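Local coordinates for phosphoserine aminotransferase (Bacillus circulans, PDB 2C0R), which catalyses the reversible, pyridoxal-phosphate-dependent transamination between phosphoserine and 2-oxoglutarate, a step in serine biosynthesis, and also acts on 4-phosphohydroxythreonine in pyridoxine biosynthesis, at residues M35-M40 and P241-Y246; A45-V50 and N234-T239; R57-L62 and Y68-I73; A82-N87 and F188-A193; L252-E257 and E262-A267. The protein carries 1 engineered substitution. All coordinates share one frame; numbering follows the deposited sequence.

Contact 1 of 5, residues M35-M40 and P241-Y246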
# COMPACT_ATOMS: atom_id res chain seq x y z
N MET A 35 21.16 -4.85 -5.22
CA MET A 35 19.84 -5.01 -4.65
C MET A 35 18.82 -4.35 -5.60
O MET A 35 19.16 -3.42 -6.32
CB MET A 35 19.76 -4.32 -3.28
CG MET A 35 20.51 -5.04 -2.18
SD MET A 35 20.40 -4.10 -0.62
CE MET A 35 21.52 -2.77 -0.99
N SER A 36 17.60 -4.85 -5.54
CA SER A 36 16.47 -4.14 -6.13
C SER A 36 16.09 -2.98 -5.22
O SER A 36 16.32 -3.08 -4.02
CB SER A 36 15.30 -5.12 -6.22
OG SER A 36 14.15 -4.41 -6.68
N ILE A 37 15.51 -1.92 -5.76
CA ILE A 37 14.98 -0.87 -4.87
C ILE A 37 14.00 -1.41 -3.85
O ILE A 37 13.90 -0.88 -2.73
CB ILE A 37 14.29 0.25 -5.69
CG1 ILE A 37 14.03 1.52 -4.85
CG2 ILE A 37 13.01 -0.24 -6.33
CD1 ILE A 37 15.33 2.19 -4.50
N MET A 38 13.31 -2.50 -4.20
CA MET A 38 12.40 -3.15 -3.26
C MET A 38 13.03 -3.80 -2.05
O MET A 38 12.31 -4.16 -1.12
CB MET A 38 11.67 -4.30 -3.95
CG MET A 38 10.58 -3.87 -4.92
SD MET A 38 9.96 -5.47 -5.51
CE MET A 38 8.31 -4.96 -5.99
N GLU A 39 14.34 -4.03 -2.11
CA GLU A 39 14.99 -4.77 -1.05
C GLU A 39 15.77 -3.88 -0.10
O GLU A 39 16.51 -4.42 0.74
CB GLU A 39 15.98 -5.79 -1.67
CG GLU A 39 15.32 -6.82 -2.55
CD GLU A 39 16.41 -7.67 -3.19
OE1 GLU A 39 17.17 -7.12 -4.03
OE2 GLU A 39 16.52 -8.85 -2.82
N MET A 40 15.66 -2.58 -0.30
CA MET A 40 16.55 -1.68 0.45
C MET A 40 15.81 -1.08 1.63
O MET A 40 14.56 -1.00 1.66
CB MET A 40 16.94 -0.53 -0.47
CG MET A 40 17.75 -1.03 -1.65
SD MET A 40 18.29 0.45 -2.50
CE MET A 40 19.07 -0.32 -3.92
N PRO A 241 5.25 2.37 0.97
CA PRO A 241 5.13 1.58 -0.27
C PRO A 241 6.27 1.94 -1.23
O PRO A 241 6.09 2.71 -2.17
CB PRO A 241 3.75 1.97 -0.79
CG PRO A 241 3.55 3.37 -0.29
CD PRO A 241 4.21 3.43 1.08
N SER A 242 7.43 1.37 -0.91
CA SER A 242 8.65 1.93 -1.48
C SER A 242 8.69 1.70 -2.99
O SER A 242 9.12 2.61 -3.70
CB SER A 242 9.89 1.41 -0.77
OG SER A 242 9.82 0.04 -0.59
N PHE A 243 8.26 0.58 -3.51
CA PHE A 243 8.31 0.39 -4.98
C PHE A 243 7.31 1.33 -5.64
O PHE A 243 7.60 1.87 -6.69
CB PHE A 243 8.06 -1.05 -5.39
CG PHE A 243 8.31 -1.29 -6.87
CD1 PHE A 243 9.62 -1.28 -7.35
CD2 PHE A 243 7.27 -1.52 -7.75
CE1 PHE A 243 9.96 -1.50 -8.64
CE2 PHE A 243 7.64 -1.70 -9.08
CZ PHE A 243 8.93 -1.65 -9.54
N GLY A 244 6.15 1.50 -5.02
CA GLY A 244 5.18 2.43 -5.61
C GLY A 244 5.73 3.84 -5.67
O GLY A 244 5.50 4.58 -6.63
N ILE A 245 6.42 4.29 -4.59
CA ILE A 245 6.95 5.63 -4.58
C ILE A 245 8.08 5.78 -5.59
O ILE A 245 8.16 6.80 -6.26
CB ILE A 245 7.39 6.01 -3.16
CG1 ILE A 245 6.13 6.13 -2.29
CG2 ILE A 245 8.20 7.28 -3.12
CD1 ILE A 245 6.43 6.07 -0.79
N TYR A 246 8.95 4.76 -5.71
CA TYR A 246 9.94 4.74 -6.76
C TYR A 246 9.30 4.89 -8.14
O TYR A 246 9.80 5.63 -9.01
CB TYR A 246 10.72 3.41 -6.66
CG TYR A 246 11.40 3.01 -7.94
CD1 TYR A 246 12.63 3.54 -8.34
CD2 TYR A 246 10.81 2.05 -8.78
CE1 TYR A 246 13.22 3.16 -9.50
CE2 TYR A 246 11.39 1.66 -9.95
CZ TYR A 246 12.60 2.22 -10.31
OH TYR A 246 13.16 1.80 -11.48
O HOH W 1 12.62 -0.69 -0.31
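Ile37 and Met38 grip the rings of Phe243 and Tyr246 mainly through CH-pi contacts. Met38, extended beyond CG (chi2 -180°), carries its methyl CE over one face of Phe243, 4.1 Å from the ring centroid, while Met38 SD makes a more distant, oblique Met-aromatic contact. Ile37 CG2 serves both rings: it sits at the edge of Phe243, 3.7 Å from CD1, and covers a face of Tyr246, its carbon 4.1 Å from the centroid. Here a short 3-10 turn, opened by an ST turn at Ser36, packs on the first turn of helix 242-257 at the dimer interface, where Phe243 also meets Phe243 of the second subunit. Cutting Phe243 back to an alanine would probably strip Met38 CE of its ring face and open a gap beside Ile37 CG2. The polar link runs through one water, which donates to Ile37 O (2.7 Å) and Met40 O and accepts from Ser242 OG at 2.9 Å. Tyr246 OH hydrogen-bonds Glu26.

Contact 2 of 5, residues A45-V50 and N234-T239. With PLP (pyridoxal-5'-phosphate), chain D.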
# COMPACT_ATOMS: atom_id res chain seq x y z
N ALA A 45 20.04 5.71 2.70
CA ALA A 45 20.14 6.91 1.88
C ALA A 45 19.70 6.70 0.44
O ALA A 45 19.24 7.65 -0.20
CB ALA A 45 21.58 7.46 1.84
N VAL A 46 19.84 5.51 -0.11
CA VAL A 46 19.42 5.27 -1.51
C VAL A 46 17.91 5.38 -1.64
O VAL A 46 17.44 6.12 -2.50
CB VAL A 46 19.92 3.91 -2.00
CG1 VAL A 46 19.41 3.63 -3.41
CG2 VAL A 46 21.47 3.85 -2.00
N TYR A 47 17.16 4.67 -0.79
CA TYR A 47 15.72 4.79 -0.92
C TYR A 47 15.33 6.21 -0.54
O TYR A 47 14.46 6.81 -1.13
CB TYR A 47 14.98 3.65 -0.12
CG TYR A 47 13.51 4.11 -0.15
CD1 TYR A 47 12.78 3.90 -1.31
CD2 TYR A 47 12.86 4.74 0.91
CE1 TYR A 47 11.46 4.29 -1.42
CE2 TYR A 47 11.57 5.18 0.82
CZ TYR A 47 10.86 4.94 -0.36
OH TYR A 47 9.58 5.34 -0.51
N GLU A 48 15.87 6.77 0.55
CA GLU A 48 15.43 8.08 1.02
C GLU A 48 15.61 9.11 -0.08
O GLU A 48 14.82 10.03 -0.23
CB GLU A 48 16.23 8.50 2.28
CG GLU A 48 15.72 7.77 3.51
CD GLU A 48 16.59 8.04 4.72
OE1 GLU A 48 17.77 8.39 4.50
OE2 GLU A 48 16.06 7.87 5.82
N ALA A 49 16.66 8.96 -0.89
CA ALA A 49 16.83 9.92 -1.98
C ALA A 49 15.65 9.86 -2.96
O ALA A 49 15.17 10.90 -3.43
CB ALA A 49 18.14 9.66 -2.73
N VAL A 50 15.20 8.65 -3.28
CA VAL A 50 14.09 8.48 -4.20
C VAL A 50 12.82 9.06 -3.58
O VAL A 50 12.04 9.79 -4.20
CB VAL A 50 13.88 6.99 -4.54
CG1 VAL A 50 12.55 6.73 -5.22
CG2 VAL A 50 15.07 6.49 -5.37
N ASN A 234 8.08 12.43 7.68
CA ASN A 234 8.30 12.39 6.23
C ASN A 234 7.77 11.11 5.59
O ASN A 234 8.46 10.58 4.68
CB ASN A 234 9.78 12.59 5.93
CG ASN A 234 10.07 12.84 4.46
OD1 ASN A 234 9.20 13.35 3.70
ND2 ASN A 234 11.30 12.50 4.03
N SER A 235 6.61 10.68 5.99
CA SER A 235 5.97 9.48 5.47
C SER A 235 6.80 8.23 5.72
O SER A 235 6.59 7.20 5.07
CB SER A 235 5.57 9.63 3.98
OG SER A 235 4.75 10.77 3.83
N LEU A 236 7.70 8.28 6.67
CA LEU A 236 8.53 7.12 7.00
C LEU A 236 8.34 6.65 8.43
O LEU A 236 9.18 5.92 8.96
CB LEU A 236 10.02 7.45 6.80
CG LEU A 236 10.41 7.81 5.35
CD1 LEU A 236 11.82 8.37 5.29
CD2 LEU A 236 10.28 6.64 4.39
N TYR A 237 7.26 7.02 9.09
CA TYR A 237 7.01 6.51 10.42
C TYR A 237 7.00 5.00 10.44
O TYR A 237 7.55 4.39 11.34
CB TYR A 237 5.66 7.08 10.95
CG TYR A 237 5.31 6.42 12.28
CD1 TYR A 237 5.90 6.82 13.49
CD2 TYR A 237 4.37 5.40 12.32
CE1 TYR A 237 5.56 6.17 14.67
CE2 TYR A 237 4.03 4.76 13.49
CZ TYR A 237 4.64 5.15 14.66
OH TYR A 237 4.25 4.51 15.84
N ASN A 238 6.33 4.44 9.45
CA ASN A 238 6.42 3.00 9.21
C ASN A 238 6.93 2.74 7.79
O ASN A 238 7.34 3.67 7.10
CB ASN A 238 5.12 2.26 9.47
CG ASN A 238 4.10 2.42 8.39
OD1 ASN A 238 4.05 3.41 7.68
ND2 ASN A 238 3.25 1.38 8.28
N THR A 239 6.91 1.47 7.41
CA THR A 239 7.51 1.16 6.11
C THR A 239 6.63 1.72 5.00
O THR A 239 5.47 1.35 4.92
CB THR A 239 7.73 -0.36 5.95
OG1 THR A 239 8.36 -0.82 7.17
CG2 THR A 239 8.63 -0.57 4.76
N1 PLP D . 5.64 -5.62 13.74
C2 PLP D . 6.83 -6.26 13.60
C2A PLP D . 7.12 -7.56 14.33
C3 PLP D . 7.75 -5.73 12.70
O3 PLP D . 8.90 -6.42 12.55
C4 PLP D . 7.45 -4.62 11.93
C4A PLP D . 8.41 -3.97 10.90
C5 PLP D . 6.26 -3.98 12.16
C6 PLP D . 5.35 -4.51 13.03
C5A PLP D . 5.91 -2.66 11.48
O4P PLP D . 5.51 -2.89 10.12
P PLP D . 5.09 -1.73 9.13
O1P PLP D . 4.61 -2.42 7.89
O2P PLP D . 6.33 -0.89 8.94
O3P PLP D . 4.00 -0.96 9.82
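A small apolar contact, centred on Tyr47 and Leu236, joins the first turns of helix 45-61 to the loop that runs from helix 227-232 into helix 242-257. Leu236 CD2 meets the edge of the Tyr47 ring, 4.1 Å from CE2, and the two side chains lie alongside each other, pointing in opposite directions. The other methyl, Leu236 CD1, comes to the carboxylate of Glu48, 4.3 Å from OE2. Beyond the ring, Tyr47 OH is hydrogen-bonded to His51 ND1, and NE2 of the same imidazole bonds Asn234 O, a polar tie between helix and loop. The loop starts at a Schellman motif with Asn234 as its C-prime residue and ends in a phosphate-binding corner, so this subunit contributes to a cofactor site of the dimer. Thr239 holds O2P of the pyridoxal phosphate twice, from its backbone N at 2.9 Å and from OG1 at 2.7 Å. Asn238, with CG set between its own N and carbonyl carbon (chi1 77°), sends ND2 to PLP O3P at 2.9 Å, with an N-H...O angle of 163°. Ala77, Ser78, Thr153 and Gln196 of the second subunit also hydrogen-bond this cofactor.

Contact 3 of 5, residues R57-L62 and Y68-I73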
# COMPACT_ATOMS: atom_id res chain seq x y z
N ARG A 57 10.05 16.61 -7.01
CA ARG A 57 9.62 16.72 -8.42
C ARG A 57 8.15 17.02 -8.55
O ARG A 57 7.73 17.74 -9.46
CB ARG A 57 9.87 15.35 -9.07
CG ARG A 57 11.30 15.07 -9.34
CD ARG A 57 11.45 13.76 -10.10
NE ARG A 57 12.82 13.40 -10.37
CZ ARG A 57 13.82 14.10 -10.83
NH1 ARG A 57 13.68 15.40 -11.11
NH2 ARG A 57 15.01 13.57 -11.04
N LEU A 58 7.32 16.49 -7.66
CA LEU A 58 5.88 16.79 -7.72
C LEU A 58 5.66 18.27 -7.42
O LEU A 58 4.94 18.92 -8.16
CB LEU A 58 5.16 15.90 -6.72
CG LEU A 58 3.66 15.92 -6.56
CD1 LEU A 58 2.81 16.26 -7.74
CD2 LEU A 58 3.28 14.50 -6.04
N LEU A 59 6.25 18.82 -6.38
CA LEU A 59 6.11 20.24 -6.11
C LEU A 59 6.61 21.08 -7.28
O LEU A 59 5.96 22.09 -7.62
CB LEU A 59 6.80 20.66 -4.81
CG LEU A 59 6.09 20.11 -3.56
CD1 LEU A 59 6.96 20.40 -2.35
CD2 LEU A 59 4.74 20.74 -3.34
N ALA A 60 7.72 20.68 -7.88
CA ALA A 60 8.22 21.45 -9.02
C ALA A 60 7.20 21.41 -10.18
O ALA A 60 7.02 22.44 -10.85
CB ALA A 60 9.59 20.97 -9.44
N LEU A 61 6.59 20.27 -10.44
CA LEU A 61 5.62 20.26 -11.55
C LEU A 61 4.52 21.27 -11.30
O LEU A 61 3.93 21.78 -12.26
CB LEU A 61 5.05 18.83 -11.70
CG LEU A 61 6.00 17.86 -12.45
CD1 LEU A 61 5.50 16.43 -12.26
CD2 LEU A 61 6.12 18.19 -13.94
N LEU A 62 4.21 21.53 -10.03
CA LEU A 62 3.15 22.46 -9.68
C LEU A 62 3.61 23.89 -9.53
O LEU A 62 2.86 24.78 -9.07
CB LEU A 62 2.46 21.97 -8.38
CG LEU A 62 1.61 20.70 -8.53
CD1 LEU A 62 1.36 20.19 -7.10
CD2 LEU A 62 0.31 20.94 -9.27
N TYR A 68 3.59 23.55 1.53
CA TYR A 68 2.90 22.30 1.35
C TYR A 68 3.83 21.11 1.49
O TYR A 68 4.97 21.14 1.03
CB TYR A 68 2.27 22.18 -0.07
CG TYR A 68 1.09 23.12 -0.16
CD1 TYR A 68 1.26 24.48 -0.44
CD2 TYR A 68 -0.20 22.64 0.02
CE1 TYR A 68 0.14 25.31 -0.53
CE2 TYR A 68 -1.31 23.47 -0.06
CZ TYR A 68 -1.13 24.81 -0.34
OH TYR A 68 -2.22 25.66 -0.42
N LYS A 69 3.33 20.06 2.12
CA LYS A 69 4.12 18.85 2.22
C LYS A 69 3.49 17.76 1.36
O LYS A 69 2.27 17.59 1.41
CB LYS A 69 4.20 18.39 3.67
CG LYS A 69 5.13 17.20 3.89
CD LYS A 69 6.61 17.52 3.74
CE LYS A 69 7.36 16.20 4.00
NZ LYS A 69 8.79 16.28 3.59
N VAL A 70 4.31 17.04 0.62
CA VAL A 70 3.85 15.87 -0.11
C VAL A 70 4.00 14.65 0.81
O VAL A 70 5.11 14.35 1.24
CB VAL A 70 4.63 15.67 -1.41
CG1 VAL A 70 4.20 14.41 -2.13
CG2 VAL A 70 4.50 16.90 -2.30
N LEU A 71 2.87 14.00 1.09
CA LEU A 71 2.85 12.79 1.86
C LEU A 71 2.55 11.60 0.97
O LEU A 71 1.80 11.74 0.02
CB LEU A 71 1.76 12.89 2.96
CG LEU A 71 1.81 14.14 3.81
CD1 LEU A 71 0.62 14.14 4.77
CD2 LEU A 71 3.12 14.30 4.56
N PHE A 72 3.08 10.45 1.34
CA PHE A 72 2.74 9.20 0.69
C PHE A 72 2.08 8.33 1.75
O PHE A 72 2.74 7.96 2.76
CB PHE A 72 3.98 8.52 0.15
CG PHE A 72 4.71 9.36 -0.89
CD1 PHE A 72 6.03 9.72 -0.70
CD2 PHE A 72 4.01 9.77 -2.03
CE1 PHE A 72 6.73 10.50 -1.61
CE2 PHE A 72 4.70 10.56 -2.91
CZ PHE A 72 6.02 10.96 -2.69
N ILE A 73 0.82 8.03 1.53
CA ILE A 73 -0.00 7.30 2.50
C ILE A 73 -0.56 6.05 1.85
O ILE A 73 -0.94 6.13 0.67
CB ILE A 73 -1.11 8.21 3.05
CG1 ILE A 73 -0.51 9.52 3.54
CG2 ILE A 73 -1.90 7.46 4.09
CD1 ILE A 73 -1.44 10.52 4.22
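Leu59 carries its CG opposite its own carbonyl carbon (chi1 -70°), which lays the branch point against Val70, whereas Leu58 turns CG to the carbonyl side (chi1 -177°) and offers a methyl to the same valine. Val70 answers with both branches: CG2 lies 3.8 Å from Leu59 CG, and CG1 lies 4.0 Å from Leu58 CD2. The side chains of Leu59 and Val70 run alongside in opposite senses. Leu59 also reaches along the strand, its CD1 4.0 Å from the carbonyl oxygen Tyr68 O and its CD2 4.3 Å from Tyr68 CB. The last turns of helix 45-61 thus rest on strand 68-73, an outermost strand of the seven-stranded mixed sheet in the large domain, as expected for a fold-type I enzyme. The axes of the two segments approach to 9.4 Å at 131°, the chain reversing through a short connection. Lys69, Leu71 and Ile73 bond through their backbones to the adjoining strand 205-210, while the phenol of Tyr68 leads away to a hydrogen bond with Phe188 O. The meeting side chains are hydrocarbon and hold by dispersion and burial, while a polar link between helix and strand runs beside them, from Lys69 NZ to Gln55 OE1.

Contact 4 of 5, residues A82-N87 and F188-A193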
# COMPACT_ATOMS: atom_id res chain seq x y z
N ALA A 82 -11.97 8.72 4.91
CA ALA A 82 -12.09 8.64 6.38
C ALA A 82 -11.09 9.54 7.08
O ALA A 82 -11.42 10.24 8.05
CB ALA A 82 -11.94 7.19 6.82
N MET A 83 -9.86 9.48 6.57
CA MET A 83 -8.84 10.26 7.30
C MET A 83 -9.06 11.76 7.30
O MET A 83 -8.77 12.45 8.28
CB MET A 83 -7.50 9.87 6.68
CG MET A 83 -6.30 10.31 7.50
SD MET A 83 -4.80 9.56 6.77
CE MET A 83 -3.59 10.48 7.76
N ILE A 84 -9.62 12.30 6.20
CA ILE A 84 -9.90 13.76 6.17
C ILE A 84 -10.89 14.19 7.26
O ILE A 84 -10.54 15.04 8.12
CB ILE A 84 -10.33 14.12 4.72
CG1 ILE A 84 -9.18 14.03 3.74
CG2 ILE A 84 -11.02 15.48 4.66
CD1 ILE A 84 -9.64 13.78 2.32
N PRO A 85 -12.11 13.68 7.33
CA PRO A 85 -12.99 14.10 8.44
C PRO A 85 -12.43 13.70 9.78
O PRO A 85 -12.58 14.44 10.78
CB PRO A 85 -14.29 13.36 8.14
CG PRO A 85 -13.97 12.26 7.18
CD PRO A 85 -12.80 12.77 6.40
N MET A 86 -11.77 12.55 9.90
CA MET A 86 -11.17 12.21 11.21
C MET A 86 -10.21 13.29 11.68
O MET A 86 -10.13 13.56 12.90
CB MET A 86 -10.47 10.85 11.12
CG MET A 86 -11.44 9.69 11.06
SD MET A 86 -10.60 8.11 10.70
CE MET A 86 -10.87 7.34 12.30
N ASN A 87 -9.46 13.86 10.76
CA ASN A 87 -8.45 14.84 11.18
C ASN A 87 -9.04 16.24 11.33
O ASN A 87 -8.51 16.98 12.17
CB ASN A 87 -7.28 14.88 10.21
CG ASN A 87 -6.27 13.78 10.51
OD1 ASN A 87 -5.26 14.09 11.14
ND2 ASN A 87 -6.56 12.55 10.11
N PHE A 188 -6.00 25.21 -2.34
CA PHE A 188 -6.38 24.03 -1.55
C PHE A 188 -5.69 23.94 -0.24
O PHE A 188 -4.51 24.28 -0.13
CB PHE A 188 -6.01 22.75 -2.32
CG PHE A 188 -6.91 22.53 -3.54
CD1 PHE A 188 -6.55 23.06 -4.76
CD2 PHE A 188 -8.09 21.81 -3.41
CE1 PHE A 188 -7.39 22.90 -5.86
CE2 PHE A 188 -8.92 21.61 -4.50
CZ PHE A 188 -8.56 22.15 -5.73
N GLY A 189 -6.39 23.39 0.75
CA GLY A 189 -5.62 23.04 1.96
C GLY A 189 -5.07 21.63 1.81
O GLY A 189 -4.08 21.24 2.42
N LEU A 190 -5.73 20.80 1.02
CA LEU A 190 -5.31 19.39 0.88
C LEU A 190 -5.80 18.85 -0.47
O LEU A 190 -6.97 19.03 -0.82
CB LEU A 190 -5.87 18.50 1.99
CG LEU A 190 -5.35 17.06 2.08
CD1 LEU A 190 -5.37 16.67 3.56
CD2 LEU A 190 -6.18 16.08 1.27
N VAL A 191 -4.93 18.24 -1.23
CA VAL A 191 -5.34 17.50 -2.42
C VAL A 191 -4.83 16.08 -2.29
O VAL A 191 -3.75 15.81 -1.73
CB VAL A 191 -4.84 18.09 -3.75
CG1 VAL A 191 -5.31 19.54 -3.90
CG2 VAL A 191 -3.35 18.08 -3.89
N TYR A 192 -5.60 15.12 -2.80
CA TYR A 192 -5.15 13.74 -2.67
C TYR A 192 -5.53 12.95 -3.92
O TYR A 192 -6.44 13.31 -4.69
CB TYR A 192 -5.75 13.06 -1.47
CG TYR A 192 -7.23 12.90 -1.39
CD1 TYR A 192 -7.83 11.67 -1.60
CD2 TYR A 192 -8.04 13.99 -1.06
CE1 TYR A 192 -9.21 11.47 -1.54
CE2 TYR A 192 -9.39 13.78 -0.96
CZ TYR A 192 -9.99 12.56 -1.20
OH TYR A 192 -11.32 12.35 -1.06
N ALA A 193 -4.80 11.84 -4.12
CA ALA A 193 -5.03 11.02 -5.29
C ALA A 193 -4.47 9.62 -5.03
O ALA A 193 -3.28 9.50 -4.73
CB ALA A 193 -4.31 11.54 -6.51
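Ile84 directs its CD1 methyl onto the ring of Tyr192 where helix 76-88 packs on the central mixed sheet of the large domain, the core of fold-type I enzymes. The two side chains approach at a slant, and the methyl meets the ring obliquely, as close as 3.3 Å to Tyr192 CE2. The same CD1 reaches Leu190 CD2 at 4.3 Å, bridging two side chains on one side of strand 190-194. A chi1 of 62° swings the Tyr192 ring over to the helix, where it also packs on the cofactor-binding residues Asp173 and Ala77, and its hydroxyl is hydrogen-bonded to His147 NE2. Without the phenol, as with a leucine here, His147 would probably lose its hydroxyl partner and Ile84 CD1 its ring. The helix is kinked at Pro85, whose nitrogen makes no bond to the preceding turn. Asn87, one turn beyond Met83, sends ND2 to Met83 O at 2.9 Å, while Asn87 N reaches that same oxygen from the opposite face of the carbonyl plane.

Contact 5 of 5, residues L252-E257 and E262-A267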
# COMPACT_ATOMS: atom_id res chain seq x y z
N LEU A 252 6.84 10.94 -12.59
CA LEU A 252 7.00 12.39 -12.52
C LEU A 252 8.11 12.86 -13.45
O LEU A 252 7.98 13.91 -14.09
CB LEU A 252 7.28 12.87 -11.08
CG LEU A 252 6.20 12.50 -10.05
CD1 LEU A 252 6.71 12.94 -8.70
CD2 LEU A 252 4.86 13.13 -10.38
N LYS A 253 9.20 12.10 -13.51
CA LYS A 253 10.22 12.42 -14.51
C LYS A 253 9.65 12.45 -15.91
O LYS A 253 9.92 13.32 -16.70
CB LYS A 253 11.34 11.39 -14.42
CG LYS A 253 12.28 11.53 -13.23
CD LYS A 253 13.15 10.26 -13.15
CE LYS A 253 14.00 10.29 -11.85
NZ LYS A 253 14.81 9.05 -11.76
N TRP A 254 8.83 11.43 -16.22
CA TRP A 254 8.24 11.38 -17.58
C TRP A 254 7.32 12.57 -17.81
O TRP A 254 7.32 13.14 -18.90
CB TRP A 254 7.54 10.03 -17.70
CG TRP A 254 6.72 9.84 -18.94
CD1 TRP A 254 7.16 9.33 -20.15
CD2 TRP A 254 5.32 10.15 -19.14
NE1 TRP A 254 6.12 9.30 -21.06
CE2 TRP A 254 5.00 9.80 -20.46
CE3 TRP A 254 4.32 10.68 -18.31
CZ2 TRP A 254 3.71 9.97 -20.97
CZ3 TRP A 254 3.05 10.85 -18.81
CH2 TRP A 254 2.75 10.50 -20.14
N ILE A 255 6.55 12.98 -16.80
CA ILE A 255 5.66 14.15 -17.04
C ILE A 255 6.51 15.36 -17.37
O ILE A 255 6.18 16.16 -18.27
CB ILE A 255 4.78 14.40 -15.80
CG1 ILE A 255 3.78 13.29 -15.55
CG2 ILE A 255 4.02 15.74 -15.97
CD1 ILE A 255 2.95 13.38 -14.26
N GLU A 256 7.62 15.49 -16.65
CA GLU A 256 8.50 16.64 -16.93
C GLU A 256 8.98 16.54 -18.36
O GLU A 256 9.02 17.54 -19.10
CB GLU A 256 9.64 16.69 -15.90
CG GLU A 256 10.69 17.73 -16.17
CD GLU A 256 10.37 19.17 -15.82
OE1 GLU A 256 11.34 19.90 -15.50
OE2 GLU A 256 9.19 19.61 -15.86
N GLU A 257 9.34 15.34 -18.80
CA GLU A 257 9.86 15.18 -20.16
C GLU A 257 8.83 15.47 -21.24
O GLU A 257 9.18 15.72 -22.39
CB GLU A 257 10.28 13.74 -20.42
CG GLU A 257 11.50 13.25 -19.70
CD GLU A 257 11.69 11.75 -19.86
OE1 GLU A 257 10.73 11.03 -20.24
OE2 GLU A 257 12.82 11.30 -19.59
N GLU A 262 1.56 21.61 -18.46
CA GLU A 262 1.04 22.22 -19.69
C GLU A 262 1.15 21.25 -20.86
O GLU A 262 0.26 21.16 -21.69
CB GLU A 262 1.80 23.50 -20.04
CG GLU A 262 1.45 24.67 -19.16
CD GLU A 262 0.15 25.36 -19.47
OE1 GLU A 262 -0.55 24.90 -20.40
OE2 GLU A 262 -0.11 26.37 -18.77
N GLY A 263 2.26 20.50 -20.90
CA GLY A 263 2.42 19.56 -22.03
C GLY A 263 1.42 18.42 -21.95
O GLY A 263 0.85 18.13 -23.02
N VAL A 264 1.22 17.79 -20.79
CA VAL A 264 0.30 16.68 -20.72
C VAL A 264 -1.12 17.17 -20.93
O VAL A 264 -1.95 16.51 -21.57
CB VAL A 264 0.40 15.82 -19.43
CG1 VAL A 264 1.76 15.10 -19.45
CG2 VAL A 264 0.22 16.64 -18.17
N GLN A 265 -1.41 18.39 -20.48
CA GLN A 265 -2.74 18.95 -20.70
C GLN A 265 -3.04 19.06 -22.18
O GLN A 265 -4.14 18.71 -22.63
CB GLN A 265 -2.84 20.33 -20.00
CG GLN A 265 -4.27 20.87 -20.15
CD GLN A 265 -4.42 22.25 -19.54
OE1 GLN A 265 -3.57 23.14 -19.67
NE2 GLN A 265 -5.55 22.38 -18.86
N GLN A 266 -2.05 19.58 -22.92
CA GLN A 266 -2.28 19.75 -24.36
C GLN A 266 -2.48 18.42 -25.02
O GLN A 266 -3.36 18.27 -25.89
CB GLN A 266 -1.07 20.50 -24.90
CG GLN A 266 -1.05 20.61 -26.42
CD GLN A 266 0.14 21.39 -26.91
OE1 GLN A 266 -0.01 22.46 -27.48
NE2 GLN A 266 1.36 20.92 -26.73
N ALA A 267 -1.64 17.45 -24.62
CA ALA A 267 -1.76 16.11 -25.20
C ALA A 267 -3.09 15.45 -24.87
O ALA A 267 -3.72 14.79 -25.72
CB ALA A 267 -0.62 15.20 -24.76
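The helical backbones of 252-257 and 262-267 come nearest at Ile255 and Val264, whose CA atoms are 7.0 Å apart. Val264 points its side chain at the first helix and is the one residue of 262-267 to touch it. Its CG1, placed opposite the carbonyl carbon (chi1 -67°), comes within 4.2 Å of Ile255 CG2. The side chains of Ile255 and Val264 cross at about a right angle, so a methyl of each meets the other. The same Val264 CG1 stands obliquely off the Trp254 indole, 4.5 Å from CZ3. Trp254 brings this benzene side within range because CG swings to the carbonyl side of its backbone (chi1 172°), although its CB does not head for the second helix. The indole also packs on Pro16, and its NE1 makes a weak hydrogen bond to Glu18. The contact closes the corner between consecutive helices 242-257 and 260-280, where the first ends and the chain turns over a very short link; Ile255 additionally packs on Leu61 of helix 45-61. With three apolar side chains meeting loosely and none of them charged, the corner is held here by light hydrophobic packing without a directional bond.

From the N terminus, 35-40 opens the widest loop, which contact 1 closes at 241-246. Contact 2, from 45-50 to 234-239, closes a slightly shorter loop within it. Both enclose contacts 3 and 4, which follow in series: 57-62 returns at once on 68-73, and 82-87 waits until 188-193. Contact 5 begins after all of these have closed, and no two loops cross. Helix 45-61 serves contacts 2 and 3, helix 242-257 contacts 1 and 5, and these two helices pack together through Tyr47 on Ile245 and Leu58 on Leu252. Contacts 3 and 4 reach the same sheet, so together the five tie sheet, helices and dimer interface.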